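Local coordinates for glycosyl hydrolase family 62 protein (Coprinopsis cinerea, PDB 5B6T) that hydrolyses alpha-L-arabinofuranosyl linkages (EC 3.2.1.55), probably releasing arabinose side groups from arabinoxylan in hemicellulose, at residues F87-A90 and W95-V98; L97-Q100 and A104-S107; I215-R220 and D240-P245. One frame throughout, in Å; residues are numbered along the deposited sequence.

Contact 1. Residues F87-A90 and W95-V98; sequences FYFA and WYLV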
loop_
_atom_site.group_PDB
_atom_site.type_symbol
_atom_site.label_atom_id
_atom_site.label_comp_id
_atom_site.label_asym_id
_atom_site.label_seq_id
_atom_site.Cartn_x
_atom_site.Cartn_y
_atom_site.Cartn_z
ATOM N N PHE A 87 -9.644 5.437 -0.427
ATOM C CA PHE A 87 -10.091 5.962 -1.731
ATOM C C PHE A 87 -11.538 6.402 -1.610
ATOM O O PHE A 87 -12.248 5.976 -0.696
ATOM C CB PHE A 87 -9.957 4.943 -2.899
ATOM C CG PHE A 87 -10.682 3.650 -2.668
ATOM C CD1 PHE A 87 -11.992 3.481 -3.110
ATOM C CD2 PHE A 87 -10.050 2.567 -2.059
ATOM C CE1 PHE A 87 -12.672 2.304 -2.880
ATOM C CE2 PHE A 87 -10.746 1.383 -1.828
ATOM C CZ PHE A 87 -12.032 1.246 -2.284
ATOM N N TYR A 88 -11.970 7.233 -2.544
ATOM C CA TYR A 88 -13.333 7.733 -2.558
ATOM C C TYR A 88 -14.111 6.925 -3.554
ATOM O O TYR A 88 -13.773 6.912 -4.760
ATOM C CB TYR A 88 -13.326 9.208 -2.961
ATOM C CG TYR A 88 -14.663 9.885 -2.979
ATOM C CD1 TYR A 88 -15.336 10.190 -1.795
ATOM C CD2 TYR A 88 -15.202 10.309 -4.162
ATOM C CE1 TYR A 88 -16.557 10.845 -1.810
ATOM C CE2 TYR A 88 -16.417 10.962 -4.194
ATOM C CZ TYR A 88 -17.088 11.226 -3.020
ATOM O OH TYR A 88 -18.287 11.935 -3.058
ATOM N N PHE A 89 -15.148 6.243 -3.086
ATOM C CA PHE A 89 -15.999 5.448 -3.974
ATOM C C PHE A 89 -17.121 6.348 -4.449
ATOM O O PHE A 89 -18.164 6.512 -3.788
ATOM C CB PHE A 89 -16.541 4.190 -3.296
ATOM C CG PHE A 89 -17.183 3.238 -4.258
ATOM C CD1 PHE A 89 -16.404 2.496 -5.121
ATOM C CD2 PHE A 89 -18.567 3.132 -4.357
ATOM C CE1 PHE A 89 -16.968 1.651 -6.041
ATOM C CE2 PHE A 89 -19.147 2.269 -5.271
ATOM C CZ PHE A 89 -18.360 1.537 -6.116
ATOM N N ALA A 90 -16.876 6.981 -5.585
ATOM C CA ALA A 90 -17.716 8.093 -6.044
ATOM C C ALA A 90 -19.193 7.736 -6.205
ATOM O O ALA A 90 -20.051 8.552 -5.833
ATOM C CB ALA A 90 -17.132 8.680 -7.313
ATOM N N TRP A 95 -16.029 7.622 1.281
ATOM C CA TRP A 95 -14.664 7.144 1.342
ATOM C C TRP A 95 -14.678 5.738 1.933
ATOM O O TRP A 95 -15.478 5.407 2.833
ATOM C CB TRP A 95 -13.776 8.045 2.202
ATOM C CG TRP A 95 -13.598 9.426 1.683
ATOM C CD1 TRP A 95 -14.387 10.490 1.933
ATOM C CD2 TRP A 95 -12.535 9.893 0.843
ATOM N NE1 TRP A 95 -13.891 11.608 1.293
ATOM C CE2 TRP A 95 -12.751 11.267 0.624
ATOM C CE3 TRP A 95 -11.411 9.285 0.274
ATOM C CZ2 TRP A 95 -11.904 12.033 -0.162
ATOM C CZ3 TRP A 95 -10.552 10.062 -0.508
ATOM C CH2 TRP A 95 -10.821 11.421 -0.722
ATOM N N TYR A 96 -13.801 4.892 1.384
ATOM C CA TYR A 96 -13.523 3.559 1.899
ATOM C C TYR A 96 -12.115 3.520 2.431
ATOM O O TYR A 96 -11.199 4.161 1.850
ATOM C CB TYR A 96 -13.708 2.470 0.822
ATOM C CG TYR A 96 -15.130 2.039 0.621
ATOM C CD1 TYR A 96 -16.049 2.867 0.018
ATOM C CD2 TYR A 96 -15.562 0.790 1.056
ATOM C CE1 TYR A 96 -17.384 2.484 -0.128
ATOM C CE2 TYR A 96 -16.871 0.405 0.915
ATOM C CZ TYR A 96 -17.776 1.241 0.327
ATOM O OH TYR A 96 -19.102 0.852 0.184
ATOM N N LEU A 97 -11.937 2.755 3.505
ATOM C CA LEU A 97 -10.626 2.414 4.065
ATOM C C LEU A 97 -10.600 0.878 4.134
ATOM O O LEU A 97 -11.380 0.278 4.892
ATOM C CB LEU A 97 -10.457 3.010 5.467
ATOM C CG LEU A 97 -9.043 2.961 6.032
ATOM C CD1 LEU A 97 -8.071 3.851 5.236
ATOM C CD2 LEU A 97 -9.017 3.340 7.516
ATOM N N VAL A 98 -9.777 0.299 3.269
ATOM C CA VAL A 98 -9.606 -1.123 3.110
ATOM C C VAL A 98 -8.371 -1.533 3.898
ATOM O O VAL A 98 -7.374 -0.802 3.927
ATOM C CB VAL A 98 -9.486 -1.474 1.613
ATOM C CG1 VAL A 98 -9.018 -2.909 1.399
ATOM C CG2 VAL A 98 -10.807 -1.237 0.938
#
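Tyr88 lies against the indole of Trp95. Its CB sits over the six-membered ring, 3.7 Å from the centroid and close to the ring normal, a CH-pi contact. Tyr88 CD1 reaches the five-membered ring, 3.7 Å from Trp95 NE1. The phenol turns an edge to the indole face, with planes at 59°, so the pair is edge-to-face. Tyr88 has CG anti to the backbone N (chi1 -178°), which carries the ring past the six-membered ring to the pyrrole end.

The other face of the sheet carries Phe87 and Tyr96, which form an aromatic cluster with Phe89. Tyr96 CB lies over one face of the Phe87 ring, 3.7 Å from Phe87 CZ. The Phe87 and Tyr96 rings are near parallel but slid apart, with little overlap. Val98 CG2 meets Phe87 CE2 at 3.8 Å. Phe89 touches through CB, 3.6 Å from Tyr96 CD1.

Phe87 and Tyr96 form a hydrogen-bonded antiparallel pair. Phe87 N donates to Tyr96 O (3.0 Å), and Tyr96 N donates to Phe87 O (2.8 Å). This register brings Tyr88 and Trp95 together as the next, non-hydrogen-bonded pair. Farther out, His34 meets Trp95 edge-to-face, Phe174 meets the rings of Phe89 and Tyr96, and Gln92 bonds Tyr96 OH.

With an alanine in place of Trp95, the Tyr88 ring would probably lose the indole face it leans on and be freer to turn.

The hairpin of strands 82-89 and 94-100 thus joins by backbone bonds between Phe87 and Tyr96 and by aromatic and CH-pi contacts on both faces. The side chains are probably held mainly by dispersion.

Contact 2. Residues L97-Q100 and A104-S107; sequences LVYQ and AAYS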
loop_
_atom_site.group_PDB
_atom_site.type_symbol
_atom_site.label_atom_id
_atom_site.label_comp_id
_atom_site.label_asym_id
_atom_site.label_seq_id
_atom_site.Cartn_x
_atom_site.Cartn_y
_atom_site.Cartn_z
ATOM N N LEU A 97 -11.937 2.755 3.505
ATOM C CA LEU A 97 -10.626 2.414 4.065
ATOM C C LEU A 97 -10.600 0.878 4.134
ATOM O O LEU A 97 -11.380 0.278 4.892
ATOM C CB LEU A 97 -10.457 3.010 5.467
ATOM C CG LEU A 97 -9.043 2.961 6.032
ATOM C CD1 LEU A 97 -8.071 3.851 5.236
ATOM C CD2 LEU A 97 -9.017 3.340 7.516
ATOM N N VAL A 98 -9.777 0.299 3.269
ATOM C CA VAL A 98 -9.606 -1.123 3.110
ATOM C C VAL A 98 -8.371 -1.533 3.898
ATOM O O VAL A 98 -7.374 -0.802 3.927
ATOM C CB VAL A 98 -9.486 -1.474 1.613
ATOM C CG1 VAL A 98 -9.018 -2.909 1.399
ATOM C CG2 VAL A 98 -10.807 -1.237 0.938
ATOM N N TYR A 99 -8.446 -2.664 4.582
ATOM C CA TYR A 99 -7.347 -3.150 5.437
ATOM C C TYR A 99 -7.604 -4.622 5.782
ATOM O O TYR A 99 -8.626 -5.202 5.349
ATOM C CB TYR A 99 -7.223 -2.298 6.724
ATOM C CG TYR A 99 -8.549 -2.149 7.458
ATOM C CD1 TYR A 99 -9.394 -1.095 7.177
ATOM C CD2 TYR A 99 -8.925 -3.030 8.471
ATOM C CE1 TYR A 99 -10.602 -0.951 7.812
ATOM C CE2 TYR A 99 -10.131 -2.880 9.134
ATOM C CZ TYR A 99 -10.967 -1.822 8.814
ATOM O OH TYR A 99 -12.197 -1.664 9.435
ATOM N N GLN A 100 -6.692 -5.205 6.555
ATOM C CA GLN A 100 -6.862 -6.601 6.985
ATOM C C GLN A 100 -7.105 -6.649 8.485
ATOM O O GLN A 100 -6.583 -5.837 9.258
ATOM C CB GLN A 100 -5.615 -7.415 6.630
ATOM C CG GLN A 100 -4.384 -7.049 7.450
ATOM C CD GLN A 100 -3.087 -6.994 6.670
ATOM O OE1 GLN A 100 -3.051 -6.664 5.497
ATOM N NE2 GLN A 100 -2.012 -7.315 7.331
ATOM N N ALA A 104 -10.334 -9.883 4.791
ATOM C CA ALA A 104 -10.256 -8.666 3.989
ATOM C C ALA A 104 -11.376 -7.752 4.442
ATOM O O ALA A 104 -12.544 -8.106 4.328
ATOM C CB ALA A 104 -10.408 -9.012 2.512
ATOM N N ALA A 105 -11.021 -6.591 4.985
ATOM C CA ALA A 105 -11.973 -5.720 5.678
ATOM C C ALA A 105 -12.047 -4.313 5.134
ATOM O O ALA A 105 -11.169 -3.855 4.363
ATOM C CB ALA A 105 -11.648 -5.680 7.155
ATOM N N TYR A 106 -13.111 -3.605 5.528
ATOM C CA TYR A 106 -13.228 -2.209 5.170
ATOM C C TYR A 106 -14.082 -1.427 6.151
ATOM O O TYR A 106 -14.956 -2.005 6.832
ATOM C CB TYR A 106 -13.824 -2.047 3.764
ATOM C CG TYR A 106 -15.260 -2.536 3.669
ATOM C CD1 TYR A 106 -15.528 -3.886 3.413
ATOM C CD2 TYR A 106 -16.326 -1.669 3.866
ATOM C CE1 TYR A 106 -16.822 -4.357 3.349
ATOM C CE2 TYR A 106 -17.642 -2.120 3.781
ATOM C CZ TYR A 106 -17.868 -3.460 3.552
ATOM O OH TYR A 106 -19.164 -3.938 3.474
ATOM N N SER A 107 -13.800 -0.125 6.215
ATOM C CA SER A 107 -14.641 0.871 6.880
ATOM C C SER A 107 -15.067 1.915 5.858
ATOM O O SER A 107 -14.423 2.088 4.819
ATOM C CB SER A 107 -13.878 1.553 8.025
ATOM O OG SER A 107 -13.535 0.617 9.013
#
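Leu97 pairs with Ser107, and Tyr99 with Ala105, as antiparallel hydrogen-bonded pairs. The N-to-C directions of the two short segments make 147°, so they are antiparallel, with axes 4.6 Å apart at closest approach. Leu97 N gives to Ser107 O at 2.9 Å and Ser107 N to Leu97 O at 2.8 Å. Tyr99 N donates to Ala105 O at 3.0 Å. Ala105 N returns a bond to Tyr99 O. Between these pairs, Tyr106 CA makes a CA-H...O contact with Leu97 O at 3.1 Å.

Tyr99 carries the side-chain contact. Its chi1 of 51° puts CG between the backbone N and the carbonyl carbon, and the ring leans across the neighbouring strand. Ala105 CB lies 3.7 Å from Tyr99 CE2. The phenol then gives its proton to Ser107 OG, with Tyr99 OH 2.7 Å away and the serine oxygen near the ring plane. Ser107 OG is also bonded to Thr119 O, so this buried hydroxyl has two partners. On the face of Val98 and Tyr106, Phe124 meets the Tyr106 ring.

The arrangement is a beta hairpin of strands 94-100 and 104-109, the middle strands of a four-stranded antiparallel sheet. Such a sheet is one blade of the five-bladed beta-propeller known for GH62.

Contact 3. Residues I215-R220 and D240-P245; sequences IGSDGR and DQESNP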
loop_
_atom_site.group_PDB
_atom_site.type_symbol
_atom_site.label_atom_id
_atom_site.label_comp_id
_atom_site.label_asym_id
_atom_site.label_seq_id
_atom_site.Cartn_x
_atom_site.Cartn_y
_atom_site.Cartn_z
ATOM N N ILE A 215 11.698 -9.699 -1.511
ATOM C CA ILE A 215 12.840 -9.777 -0.630
ATOM C C ILE A 215 13.991 -10.263 -1.501
ATOM O O ILE A 215 13.966 -11.402 -1.989
ATOM C CB ILE A 215 12.598 -10.776 0.518
ATOM C CG1 ILE A 215 11.327 -10.422 1.308
ATOM C CG2 ILE A 215 13.808 -10.886 1.425
ATOM C CD1 ILE A 215 10.945 -11.473 2.317
ATOM N N GLY A 216 14.978 -9.404 -1.719
ATOM C CA GLY A 216 16.033 -9.661 -2.693
ATOM C C GLY A 216 17.117 -10.610 -2.217
ATOM O O GLY A 216 17.091 -11.113 -1.055
ATOM N N SER A 217 18.072 -10.837 -3.124
ATOM C CA SER A 217 19.195 -11.749 -2.867
ATOM C C SER A 217 20.076 -11.294 -1.703
ATOM O O SER A 217 20.765 -12.112 -1.095
ATOM C CB SER A 217 20.050 -11.901 -4.127
ATOM O OG SER A 217 20.584 -10.657 -4.541
ATOM N N ASP A 218 20.047 -9.994 -1.402
ATOM C CA ASP A 218 20.742 -9.433 -0.226
ATOM C C ASP A 218 19.883 -9.388 1.045
ATOM O O ASP A 218 20.282 -8.816 2.044
ATOM C CB ASP A 218 21.244 -8.028 -0.529
ATOM C CG ASP A 218 20.130 -7.108 -1.036
ATOM O OD1 ASP A 218 18.957 -7.553 -1.075
ATOM O OD2 ASP A 218 20.452 -5.971 -1.397
ATOM N N GLY A 219 18.692 -9.989 1.008
ATOM C CA GLY A 219 17.772 -9.925 2.129
ATOM C C GLY A 219 16.984 -8.625 2.280
ATOM O O GLY A 219 16.191 -8.493 3.220
ATOM N N ARG A 220 17.165 -7.679 1.368
ATOM C CA ARG A 220 16.537 -6.364 1.505
ATOM C C ARG A 220 15.254 -6.243 0.681
ATOM O O ARG A 220 15.113 -6.823 -0.386
ATOM C CB ARG A 220 17.527 -5.269 1.093
ATOM C CG ARG A 220 18.799 -5.204 1.936
ATOM C CD ARG A 220 18.497 -4.748 3.335
ATOM N NE ARG A 220 19.686 -4.745 4.196
ATOM C CZ ARG A 220 19.656 -4.459 5.489
ATOM N NH1 ARG A 220 18.520 -4.103 6.095
ATOM N NH2 ARG A 220 20.780 -4.507 6.184
ATOM N N ASP A 240 11.461 -5.226 -13.274
ATOM C CA ASP A 240 11.126 -6.342 -12.342
ATOM C C ASP A 240 12.334 -7.194 -11.956
ATOM O O ASP A 240 12.179 -8.309 -11.459
ATOM C CB ASP A 240 10.002 -7.208 -12.920
ATOM C CG ASP A 240 10.510 -8.239 -13.902
ATOM O OD1 ASP A 240 11.427 -7.877 -14.682
ATOM O OD2 ASP A 240 9.999 -9.384 -13.881
ATOM N N GLN A 241 13.543 -6.652 -12.142
ATOM C CA GLN A 241 14.753 -7.394 -11.821
ATOM C C GLN A 241 15.636 -6.604 -10.879
ATOM O O GLN A 241 15.559 -5.374 -10.808
ATOM C CB GLN A 241 15.496 -7.759 -13.113
ATOM C CG GLN A 241 14.675 -8.602 -14.088
ATOM C CD GLN A 241 14.297 -9.971 -13.537
ATOM O OE1 GLN A 241 15.014 -10.547 -12.692
ATOM N NE2 GLN A 241 13.145 -10.484 -13.963
ATOM N N GLU A 242 16.470 -7.301 -10.127
ATOM C CA GLU A 242 17.380 -6.604 -9.213
ATOM C C GLU A 242 18.235 -5.545 -9.929
ATOM O O GLU A 242 18.471 -4.456 -9.388
ATOM C CB GLU A 242 18.236 -7.572 -8.410
ATOM C CG GLU A 242 17.396 -8.379 -7.436
ATOM C CD GLU A 242 18.186 -9.230 -6.475
ATOM O OE1 GLU A 242 19.442 -9.208 -6.509
ATOM O OE2 GLU A 242 17.524 -9.879 -5.629
ATOM N N SER A 243 18.640 -5.849 -11.163
ATOM C CA SER A 243 19.426 -4.904 -11.994
ATOM C C SER A 243 18.602 -3.852 -12.767
ATOM O O SER A 243 19.157 -2.932 -13.407
ATOM C CB SER A 243 20.292 -5.703 -12.973
ATOM O OG SER A 243 19.471 -6.458 -13.819
ATOM N N ASN A 244 17.282 -4.013 -12.743
ATOM C CA ASN A 244 16.366 -3.040 -13.307
ATOM C C ASN A 244 15.076 -3.031 -12.471
ATOM O O ASN A 244 14.053 -3.569 -12.878
ATOM C CB ASN A 244 16.083 -3.263 -14.783
ATOM C CG ASN A 244 15.211 -2.175 -15.345
ATOM O OD1 ASN A 244 15.397 -0.992 -15.018
ATOM N ND2 ASN A 244 14.237 -2.551 -16.174
ATOM N N PRO A 245 15.151 -2.440 -11.274
ATOM C CA PRO A 245 14.055 -2.589 -10.309
ATOM C C PRO A 245 13.059 -1.439 -10.413
ATOM O O PRO A 245 13.392 -0.383 -10.937
ATOM C CB PRO A 245 14.788 -2.538 -8.979
ATOM C CG PRO A 245 15.927 -1.591 -9.222
ATOM C CD PRO A 245 16.362 -1.885 -10.634
#
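Ser217 has its OG between the backbone N and the carbonyl carbon (chi1 60°), on the same side as its own N-H. Glu242 has CG anti to the carbonyl carbon (chi1 -67°), and the extended chain beyond CG carries the carboxylate up to Ser217 N and OG. The two oxygens divide the work. Ser217 N donates to Glu242 OE2 at 2.7 Å, with an angle of 163° at the hydrogen. Ser217 OG donates to Glu242 OE1, also at 2.7 Å, on the syn lone pair. Together they form a two-point grip that limits rotation of the carboxylate. Gly216 CA lies 3.3 Å from Glu242 OE2.

Both ends sit on type I turns, Gly216 to Gly219 and Gln241 to Asn244. Gly219 N bonds Gly216 O and closes the first turn. Asp218 OD1 accepts from Arg220 N at 3.0 Å, making an Asx turn. Arg248 forms long, weak ion pairs with Asp218 and Glu242. Trp222, on strand 221-228, touches the side chain of Glu242.

The contact joins the loop between strands 207-215 and 221-228 to the loop that follows strand 236-237. It buries little surface. The link is a charged carboxylate held by neutral donors, and the long, weak pairing of Glu242 with Arg248 probably offsets its charge only in part.

Contacts 1 and 2 are buried and share Leu97 and Val98. Both use strand 94-100, and each joins it to a different neighbour in the same antiparallel sheet. They touch where Tyr96 CE2 packs on Tyr106 CD2. Contact 1 relies on rings on both faces of its hairpin, whereas contact 2 adds a buried hydroxyl bond to its ladder. Contact 3 lies at the surface on the opposite side of the chain's centre, its centre about 32 Å from that of contact 1 and about 29 Å from that of contact 2. It joins loops instead of strands, and polar bonds to one carboxylate replace the backbone ladder and apolar packing.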